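Side-chain contacts in DUF3298 domain-containing protein (Pseudomonas aeruginosa, PDB 4E72), which is of unknown function but belongs to the DUF3298 family and is probably made with a signal sequence, as a lipoprotein: residues W146-L151 with P211-I216; P178-T183 with V187-D192; K154-L157 with K161-Q164. All coordinates share one frame; numbering follows the deposited sequence.

Contact 1: W146-L151 with P211-I216; sequences WKQAEL and PRLNGI
Gln148 OE1 takes a weak hydrogen bond from Arg212 NE, with the arginine stem of CB, CG and CD curved round the oxygen. Arg212 NE lies 3.4 Å from Gln148 OE1, and the bond is bent, with 134° at the hydrogen. The oxygen sits at the edge of the guanidinium, in its plane, while the amide and guanidinium planes are turned 58° apart and the two side chains cross at about a right angle. The same Gln148 OE1 also lies 3.4 Å from Arg212 CB, because the arginine bends at both CG and CD and wraps round the amide oxygen instead of reaching past it. Gln148 is bent too: with CG placed beside its own backbone N (chi1 -61°) and a second bend further along the chain, the amide folds against the loop, and Gln148 CG comes within 3.4 Å of Arg212 O.

The apolar part of the arginine meets the next turn of the helix, where Leu151 CD2 touches Arg212 CD at 3.7 Å. A long side chain with a methylene stem and a charged end suits such a place, since the stem can lie against leucine while the guanidinium stays at the surface. Deeper in, Leu213 turns its CD2 to Gln148 CB at 4.4 Å, a loose touch by a buried leucine that also packs on Phe145, Ile208 and Val187. The loop thus covers one flank of helix 142-159 just after strand 205-208, with Leu213 buried and Arg212 exposed.

The two segments bury 172 Å² between them, with one weak hydrogen bond and a few carbon contacts. The polar tie at the rim is therefore modest, and beneath it the buried leucine packs against both the helix and the sheet.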
loop_
_atom_site.group_PDB
_atom_site.type_symbol
_atom_site.label_atom_id
_atom_site.label_comp_id
_atom_site.label_asym_id
_atom_site.label_seq_id
_atom_site.Cartn_x
_atom_site.Cartn_y
_atom_site.Cartn_z
ATOM N N TRP A 146 9.716 -9.401 -13.152
ATOM C CA TRP A 146 10.522 -9.529 -11.943
ATOM C C TRP A 146 12.014 -9.479 -12.278
ATOM O O TRP A 146 12.794 -9.082 -11.414
ATOM C CB TRP A 146 10.121 -10.744 -11.095
ATOM C CG TRP A 146 8.730 -10.598 -10.542
ATOM C CD1 TRP A 146 7.608 -11.234 -10.982
ATOM C CD2 TRP A 146 8.294 -9.664 -9.534
ATOM N NE1 TRP A 146 6.511 -10.808 -10.270
ATOM C CE2 TRP A 146 6.898 -9.820 -9.397
ATOM C CE3 TRP A 146 8.950 -8.724 -8.719
ATOM C CZ2 TRP A 146 6.150 -9.080 -8.472
ATOM C CZ3 TRP A 146 8.205 -7.961 -7.842
ATOM C CH2 TRP A 146 6.821 -8.145 -7.717
ATOM N N LYS A 147 12.393 -9.757 -13.546
ATOM C CA LYS A 147 13.781 -9.604 -14.001
ATOM C C LYS A 147 14.156 -8.131 -14.010
ATOM O O LYS A 147 15.266 -7.808 -13.600
ATOM C CB LYS A 147 14.015 -10.226 -15.390
ATOM C CG LYS A 147 13.989 -11.755 -15.381
ATOM C CD LYS A 147 15.291 -12.406 -14.920
ATOM C CE LYS A 147 15.267 -13.910 -15.120
ATOM N NZ LYS A 147 15.298 -14.306 -16.562
ATOM N N GLN A 148 13.216 -7.232 -14.409
ATOM C CA GLN A 148 13.408 -5.772 -14.394
ATOM C C GLN A 148 13.380 -5.231 -12.971
ATOM O O GLN A 148 14.061 -4.251 -12.671
ATOM C CB GLN A 148 12.360 -5.044 -15.259
ATOM C CG GLN A 148 12.390 -5.434 -16.748
ATOM C CD GLN A 148 13.771 -5.372 -17.351
ATOM O OE1 GLN A 148 14.406 -4.318 -17.379
ATOM N NE2 GLN A 148 14.286 -6.515 -17.795
ATOM N N ALA A 149 12.601 -5.874 -12.095
ATOM C CA ALA A 149 12.493 -5.557 -10.667
ATOM C C ALA A 149 13.838 -5.821 -9.991
ATOM O O ALA A 149 14.252 -5.032 -9.148
ATOM C CB ALA A 149 11.399 -6.401 -10.030
ATOM N N GLU A 150 14.531 -6.927 -10.400
ATOM C CA GLU A 150 15.872 -7.323 -9.935
ATOM C C GLU A 150 16.890 -6.201 -10.256
ATOM O O GLU A 150 17.750 -5.892 -9.438
ATOM C CB GLU A 150 16.308 -8.640 -10.612
ATOM C CG GLU A 150 15.741 -9.910 -10.005
ATOM C CD GLU A 150 15.745 -11.171 -10.857
ATOM O OE1 GLU A 150 16.829 -11.570 -11.342
ATOM O OE2 GLU A 150 14.668 -11.800 -10.977
ATOM N N LEU A 151 16.779 -5.604 -11.450
ATOM C CA LEU A 151 17.648 -4.509 -11.894
ATOM C C LEU A 151 17.386 -3.257 -11.028
ATOM O O LEU A 151 18.344 -2.616 -10.580
ATOM C CB LEU A 151 17.428 -4.233 -13.407
ATOM C CG LEU A 151 18.168 -3.037 -14.046
ATOM C CD1 LEU A 151 19.698 -3.169 -13.943
ATOM C CD2 LEU A 151 17.711 -2.836 -15.480
ATOM N N PRO A 211 10.552 2.641 -19.884
ATOM C CA PRO A 211 11.198 2.089 -21.096
ATOM C C PRO A 211 11.796 0.692 -20.888
ATOM O O PRO A 211 12.046 -0.002 -21.877
ATOM C CB PRO A 211 12.282 3.120 -21.439
ATOM C CG PRO A 211 11.852 4.374 -20.754
ATOM C CD PRO A 211 11.222 3.894 -19.467
ATOM N N ARG A 212 11.989 0.257 -19.619
ATOM C CA ARG A 212 12.475 -1.094 -19.313
ATOM C C ARG A 212 11.306 -2.088 -19.350
ATOM O O ARG A 212 11.523 -3.306 -19.259
ATOM C CB ARG A 212 13.183 -1.146 -17.925
ATOM C CG ARG A 212 14.477 -0.326 -17.870
ATOM C CD ARG A 212 15.755 -1.118 -18.125
ATOM N NE ARG A 212 15.745 -1.942 -19.337
ATOM C CZ ARG A 212 15.986 -1.495 -20.567
ATOM N NH1 ARG A 212 16.231 -0.207 -20.779
ATOM N NH2 ARG A 212 15.968 -2.330 -21.596
ATOM N N LEU A 213 10.065 -1.569 -19.479
ATOM C CA LEU A 213 8.849 -2.386 -19.446
ATOM C C LEU A 213 8.102 -2.482 -20.790
ATOM O O LEU A 213 6.942 -2.899 -20.800
ATOM C CB LEU A 213 7.909 -1.838 -18.358
ATOM C CG LEU A 213 8.500 -1.898 -16.947
ATOM C CD1 LEU A 213 7.818 -0.928 -16.045
ATOM C CD2 LEU A 213 8.514 -3.336 -16.397
ATOM N N ASN A 214 8.782 -2.144 -21.907
ATOM C CA ASN A 214 8.251 -2.231 -23.263
ATOM C C ASN A 214 8.014 -3.685 -23.591
ATOM O O ASN A 214 8.966 -4.471 -23.575
ATOM C CB ASN A 214 9.223 -1.607 -24.279
ATOM C CG ASN A 214 9.333 -0.104 -24.228
ATOM O OD1 ASN A 214 8.343 0.629 -24.135
ATOM N ND2 ASN A 214 10.543 0.392 -24.382
ATOM N N GLY A 215 6.757 -4.053 -23.812
ATOM C CA GLY A 215 6.406 -5.439 -24.108
ATOM C C GLY A 215 6.230 -6.276 -22.857
ATOM O O GLY A 215 6.056 -7.493 -22.948
ATOM N N ILE A 216 6.293 -5.623 -21.667
ATOM C CA ILE A 216 6.123 -6.262 -20.371
ATOM C C ILE A 216 4.810 -5.747 -19.774
ATOM O O ILE A 216 3.905 -6.538 -19.515
ATOM C CB ILE A 216 7.328 -6.096 -19.393
ATOM C CG1 ILE A 216 8.717 -6.495 -19.989
ATOM C CG2 ILE A 216 7.072 -6.835 -18.098
ATOM C CD1 ILE A 216 8.811 -7.718 -20.820
#

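Contact 2: P178-T183 with V187-D192; sequences PHVALT and VTLKYD
His179 O receives Lys190 N at 3.0 Å, and further along the hairpin Ala181 and Thr188 form a hydrogen-bonded antiparallel pair. Ala181 N reaches Thr188 O at 2.8 Å, the return bond runs from Thr188 N to Ala181 O, and both donors lie in the carbonyl plane. Between them Val180 and Leu189 make a non-hydrogen-bonded pair, where Val180 CA brings its C-H to Thr188 O.

Side-chain polar bonds stand at both ends. Thr188 OG1 donates to Thr183 OG1 at 2.6 Å; Thr183 OG1 also bonds Ala186 O and Thr188 OG1 bonds Lys207 NZ, so these small hydroxyls bind the turn to the strand. At the other end His179 NE2 meets Asp192 OD2 at 3.2 Å, with a weaker bond to OD1. The ring and carboxylate planes are 89° apart, and OD2 is approached from above the carboxylate plane. Pro178 CD lies over one face of the imidazole, and Lys190 O is at its edge.

Apolar packing occupies the face carrying Val180 and Leu189. Val180 CG2 touches Leu189 CD2 at 3.6 Å, the side chains lying side by side, while CG1, anti to the backbone N (chi1 175°), reaches Val187 CG1 at 3.8 Å. Branched residues suit this face, which Phe145 and Trp146 of helix 142-159 cover.

Through NE2, Asp192 fixes the turn of the imidazole ring. The hairpin thus combines an apolar face toward the helix with polar clasps at both ends.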
loop_
_atom_site.group_PDB
_atom_site.type_symbol
_atom_site.label_atom_id
_atom_site.label_comp_id
_atom_site.label_asym_id
_atom_site.label_seq_id
_atom_site.Cartn_x
_atom_site.Cartn_y
_atom_site.Cartn_z
ATOM N N PRO A 178 3.814 -7.955 -3.154
ATOM C CA PRO A 178 2.462 -7.829 -3.731
ATOM C C PRO A 178 2.084 -6.367 -4.064
ATOM O O PRO A 178 1.068 -6.171 -4.725
ATOM C CB PRO A 178 1.538 -8.363 -2.624
ATOM C CG PRO A 178 2.356 -8.511 -1.429
ATOM C CD PRO A 178 3.760 -8.087 -1.682
ATOM N N HIS A 179 2.875 -5.351 -3.618
ATOM C CA HIS A 179 2.539 -3.912 -3.739
ATOM C C HIS A 179 3.267 -3.230 -4.877
ATOM O O HIS A 179 4.427 -2.821 -4.758
ATOM C CB HIS A 179 2.825 -3.162 -2.416
ATOM C CG HIS A 179 2.559 -3.966 -1.169
ATOM N ND1 HIS A 179 1.311 -4.540 -0.923
ATOM C CD2 HIS A 179 3.367 -4.205 -0.112
ATOM C CE1 HIS A 179 1.411 -5.132 0.251
ATOM N NE2 HIS A 179 2.613 -4.919 0.807
ATOM N N VAL A 180 2.547 -3.080 -5.983
ATOM C CA VAL A 180 3.031 -2.515 -7.230
ATOM C C VAL A 180 2.115 -1.378 -7.593
ATOM O O VAL A 180 0.915 -1.602 -7.688
ATOM C CB VAL A 180 3.063 -3.605 -8.354
ATOM C CG1 VAL A 180 3.444 -3.008 -9.724
ATOM C CG2 VAL A 180 3.990 -4.764 -8.000
ATOM N N ALA A 181 2.657 -0.175 -7.830
ATOM C CA ALA A 181 1.825 0.955 -8.224
ATOM C C ALA A 181 2.232 1.523 -9.574
ATOM O O ALA A 181 3.431 1.675 -9.857
ATOM C CB ALA A 181 1.874 2.032 -7.181
ATOM N N LEU A 182 1.210 1.850 -10.413
ATOM C CA LEU A 182 1.412 2.456 -11.711
ATOM C C LEU A 182 1.586 3.976 -11.520
ATOM O O LEU A 182 0.740 4.776 -11.930
ATOM C CB LEU A 182 0.261 2.115 -12.685
ATOM C CG LEU A 182 0.163 0.644 -13.181
ATOM C CD1 LEU A 182 -1.070 0.456 -14.056
ATOM C CD2 LEU A 182 1.415 0.224 -13.985
ATOM N N THR A 183 2.696 4.371 -10.862
ATOM C CA THR A 183 3.008 5.778 -10.620
ATOM C C THR A 183 3.454 6.409 -11.976
ATOM O O THR A 183 3.740 5.697 -12.955
ATOM C CB THR A 183 3.981 5.925 -9.444
ATOM O OG1 THR A 183 4.962 4.902 -9.523
ATOM C CG2 THR A 183 3.277 5.805 -8.099
ATOM N N VAL A 187 7.409 2.636 -12.560
ATOM C CA VAL A 187 6.557 1.708 -11.825
ATOM C C VAL A 187 7.151 1.594 -10.374
ATOM O O VAL A 187 8.348 1.332 -10.209
ATOM C CB VAL A 187 6.387 0.351 -12.559
ATOM C CG1 VAL A 187 5.851 -0.747 -11.632
ATOM C CG2 VAL A 187 5.458 0.513 -13.752
ATOM N N THR A 188 6.328 1.844 -9.343
ATOM C CA THR A 188 6.808 1.746 -7.945
ATOM C C THR A 188 6.557 0.350 -7.362
ATOM O O THR A 188 5.429 -0.141 -7.413
ATOM C CB THR A 188 6.158 2.833 -7.062
ATOM O OG1 THR A 188 6.483 4.106 -7.607
ATOM C CG2 THR A 188 6.615 2.777 -5.588
ATOM N N LEU A 189 7.617 -0.274 -6.806
ATOM C CA LEU A 189 7.534 -1.531 -6.047
ATOM C C LEU A 189 7.802 -1.186 -4.603
ATOM O O LEU A 189 8.916 -0.764 -4.262
ATOM C CB LEU A 189 8.495 -2.647 -6.502
ATOM C CG LEU A 189 8.560 -3.082 -7.960
ATOM C CD1 LEU A 189 9.275 -4.408 -8.058
ATOM C CD2 LEU A 189 7.206 -3.241 -8.552
ATOM N N LYS A 190 6.778 -1.309 -3.765
ATOM C CA LYS A 190 6.882 -0.969 -2.352
ATOM C C LYS A 190 6.938 -2.251 -1.503
ATOM O O LYS A 190 6.111 -3.147 -1.668
ATOM C CB LYS A 190 5.704 -0.063 -1.950
ATOM C CG LYS A 190 5.599 0.214 -0.463
ATOM C CD LYS A 190 6.321 1.446 -0.067
ATOM C CE LYS A 190 5.385 2.458 0.528
ATOM N NZ LYS A 190 6.143 3.615 1.051
ATOM N N TYR A 191 7.916 -2.310 -0.591
ATOM C CA TYR A 191 8.187 -3.471 0.241
ATOM C C TYR A 191 7.750 -3.291 1.669
ATOM O O TYR A 191 7.895 -2.219 2.256
ATOM C CB TYR A 191 9.695 -3.820 0.204
ATOM C CG TYR A 191 10.020 -4.512 -1.094
ATOM C CD1 TYR A 191 10.045 -3.805 -2.296
ATOM C CD2 TYR A 191 10.183 -5.895 -1.147
ATOM C CE1 TYR A 191 10.261 -4.447 -3.510
ATOM C CE2 TYR A 191 10.398 -6.547 -2.358
ATOM C CZ TYR A 191 10.406 -5.825 -3.541
ATOM O OH TYR A 191 10.557 -6.465 -4.755
ATOM N N ASP A 192 7.234 -4.378 2.235
ATOM C CA ASP A 192 6.889 -4.416 3.640
ATOM C C ASP A 192 8.180 -4.292 4.420
ATOM O O ASP A 192 9.247 -4.691 3.929
ATOM C CB ASP A 192 6.147 -5.721 3.981
ATOM C CG ASP A 192 4.674 -5.683 3.580
ATOM O OD1 ASP A 192 3.964 -4.714 3.984
ATOM O OD2 ASP A 192 4.210 -6.648 2.921
#

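Contact 3: K154-L157 with K161-Q164; sequences KAWL and KLDQ
Leu157 O accepts a backbone hydrogen bond from Leu162 N at 2.8 Å, nearly straight at 165°. This is the 6→1 bond of a Schellman motif that ends helix 142-159. Lys161 is its C-prime residue: its positive phi of 56° swings the chain out of the helical path, and its N bonds to Leu158 O. Although Lys161 N is also near Leu157 O, the angle there is too poor for a bond. A lysine is less usual than glycine at a positive phi; here its CB is directed away from the helix segment.

Apolar contact follows from the same turn. In Leu162 the bond from CA to CB is directed toward the helix, and Leu162 CB packs on Leu157 CD2 at 3.8 Å, the two side chains crossing at about a right angle. Leu162 CB also lies 3.6 Å from Leu157 O, so the beginning of its side chain shields the carbonyl that its own amide holds. With CG beside the backbone N (chi1 -66°), Leu162 carries one methyl, CD1, toward Trp156, and Leu162 CD1 approaches Trp156 CH2 at 4.3 Å, obliquely to the ring. Tyr201 touches both Trp156 and Leu162, and Phe168 of helix 166-171 packs on Leu162. A leucine suits this place because its branched end touches these aromatic groups.

Among the polar groups, Leu162 O is held by the Gln169 side chain of helix 166-171. With two backbone bonds to stop it and a hydrophobic leucine pair to seal it, the helix ends cleanly here, and the chain turns toward helix 166-171.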
loop_
_atom_site.group_PDB
_atom_site.type_symbol
_atom_site.label_atom_id
_atom_site.label_comp_id
_atom_site.label_asym_id
_atom_site.label_seq_id
_atom_site.Cartn_x
_atom_site.Cartn_y
_atom_site.Cartn_z
ATOM N N LYS A 154 19.075 -3.617 -7.758
ATOM C CA LYS A 154 20.502 -3.310 -7.896
ATOM C C LYS A 154 20.721 -1.793 -7.879
ATOM O O LYS A 154 21.620 -1.325 -7.175
ATOM C CB LYS A 154 21.096 -3.952 -9.160
ATOM C CG LYS A 154 20.980 -5.472 -9.166
ATOM C CD LYS A 154 22.307 -6.179 -8.960
ATOM C CE LYS A 154 22.253 -7.618 -9.437
ATOM N NZ LYS A 154 22.057 -7.716 -10.912
ATOM N N ALA A 155 19.831 -1.029 -8.555
ATOM C CA ALA A 155 19.884 0.430 -8.553
ATOM C C ALA A 155 19.626 0.972 -7.145
ATOM O O ALA A 155 20.315 1.891 -6.734
ATOM C CB ALA A 155 18.880 1.003 -9.540
ATOM N N TRP A 156 18.668 0.379 -6.400
ATOM C CA TRP A 156 18.314 0.740 -5.022
ATOM C C TRP A 156 19.488 0.463 -4.069
ATOM O O TRP A 156 19.738 1.269 -3.171
ATOM C CB TRP A 156 17.054 -0.010 -4.559
ATOM C CG TRP A 156 16.666 0.267 -3.139
ATOM C CD1 TRP A 156 15.911 1.304 -2.683
ATOM C CD2 TRP A 156 17.025 -0.508 -1.980
ATOM N NE1 TRP A 156 15.805 1.247 -1.311
ATOM C CE2 TRP A 156 16.490 0.152 -0.853
ATOM C CE3 TRP A 156 17.762 -1.690 -1.787
ATOM C CZ2 TRP A 156 16.663 -0.330 0.451
ATOM C CZ3 TRP A 156 17.945 -2.161 -0.491
ATOM C CH2 TRP A 156 17.386 -1.493 0.606
ATOM N N LEU A 157 20.196 -0.676 -4.254
ATOM C CA LEU A 157 21.381 -1.019 -3.452
ATOM C C LEU A 157 22.489 0.041 -3.633
ATOM O O LEU A 157 23.074 0.492 -2.642
ATOM C CB LEU A 157 21.938 -2.412 -3.822
ATOM C CG LEU A 157 21.122 -3.634 -3.392
ATOM C CD1 LEU A 157 21.581 -4.882 -4.166
ATOM C CD2 LEU A 157 21.173 -3.846 -1.861
ATOM N N LYS A 161 24.341 2.809 -1.018
ATOM C CA LYS A 161 25.744 2.416 -0.783
ATOM C C LYS A 161 25.842 0.980 -0.183
ATOM O O LYS A 161 26.634 0.724 0.737
ATOM C CB LYS A 161 26.496 3.455 0.089
ATOM C CG LYS A 161 26.856 4.730 -0.661
ATOM C CD LYS A 161 27.791 5.627 0.139
ATOM C CE LYS A 161 28.132 6.884 -0.627
ATOM N NZ LYS A 161 29.324 7.578 -0.070
ATOM N N LEU A 162 25.037 0.047 -0.732
ATOM C CA LEU A 162 24.996 -1.351 -0.292
ATOM C C LEU A 162 25.477 -2.281 -1.414
ATOM O O LEU A 162 25.526 -3.498 -1.241
ATOM C CB LEU A 162 23.572 -1.719 0.181
ATOM C CG LEU A 162 23.074 -0.996 1.454
ATOM C CD1 LEU A 162 21.567 -1.084 1.595
ATOM C CD2 LEU A 162 23.786 -1.508 2.718
ATOM N N ASP A 163 25.894 -1.670 -2.544
ATOM C CA ASP A 163 26.396 -2.269 -3.785
ATOM C C ASP A 163 27.569 -3.245 -3.531
ATOM O O ASP A 163 27.635 -4.287 -4.189
ATOM C CB ASP A 163 26.816 -1.126 -4.743
ATOM C CG ASP A 163 27.818 -1.484 -5.822
ATOM O OD1 ASP A 163 27.480 -2.316 -6.698
ATOM O OD2 ASP A 163 28.931 -0.911 -5.812
ATOM N N GLN A 164 28.479 -2.910 -2.593
ATOM C CA GLN A 164 29.647 -3.741 -2.253
ATOM C C GLN A 164 29.470 -4.493 -0.902
ATOM O O GLN A 164 30.287 -5.362 -0.590
ATOM C CB GLN A 164 30.951 -2.904 -2.226
ATOM C CG GLN A 164 31.251 -2.095 -3.496
ATOM C CD GLN A 164 31.644 -2.937 -4.689
ATOM O OE1 GLN A 164 30.797 -3.366 -5.484
ATOM N NE2 GLN A 164 32.944 -3.141 -4.874
#

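Helix 142-159 carries one side of contact 1 and of contact 3, whose centres are 18 Å apart; they adjoin in sequence but do not otherwise touch. Contact 2, the hairpin, lies between the ends of contact 1 along the chain, and the two meet directly, their centres 13 Å apart. Ala149 CB packs on Leu189 CD1 at 3.5 Å, and Leu213 CD1 on Val187 CG2 at 3.6 Å, so both the helix and the loop after strand 205-208 lie against the hairpin. Contacts 2 and 3 stay separate, with nearest atoms about 7 Å apart. No active site is known to which these contacts could be related.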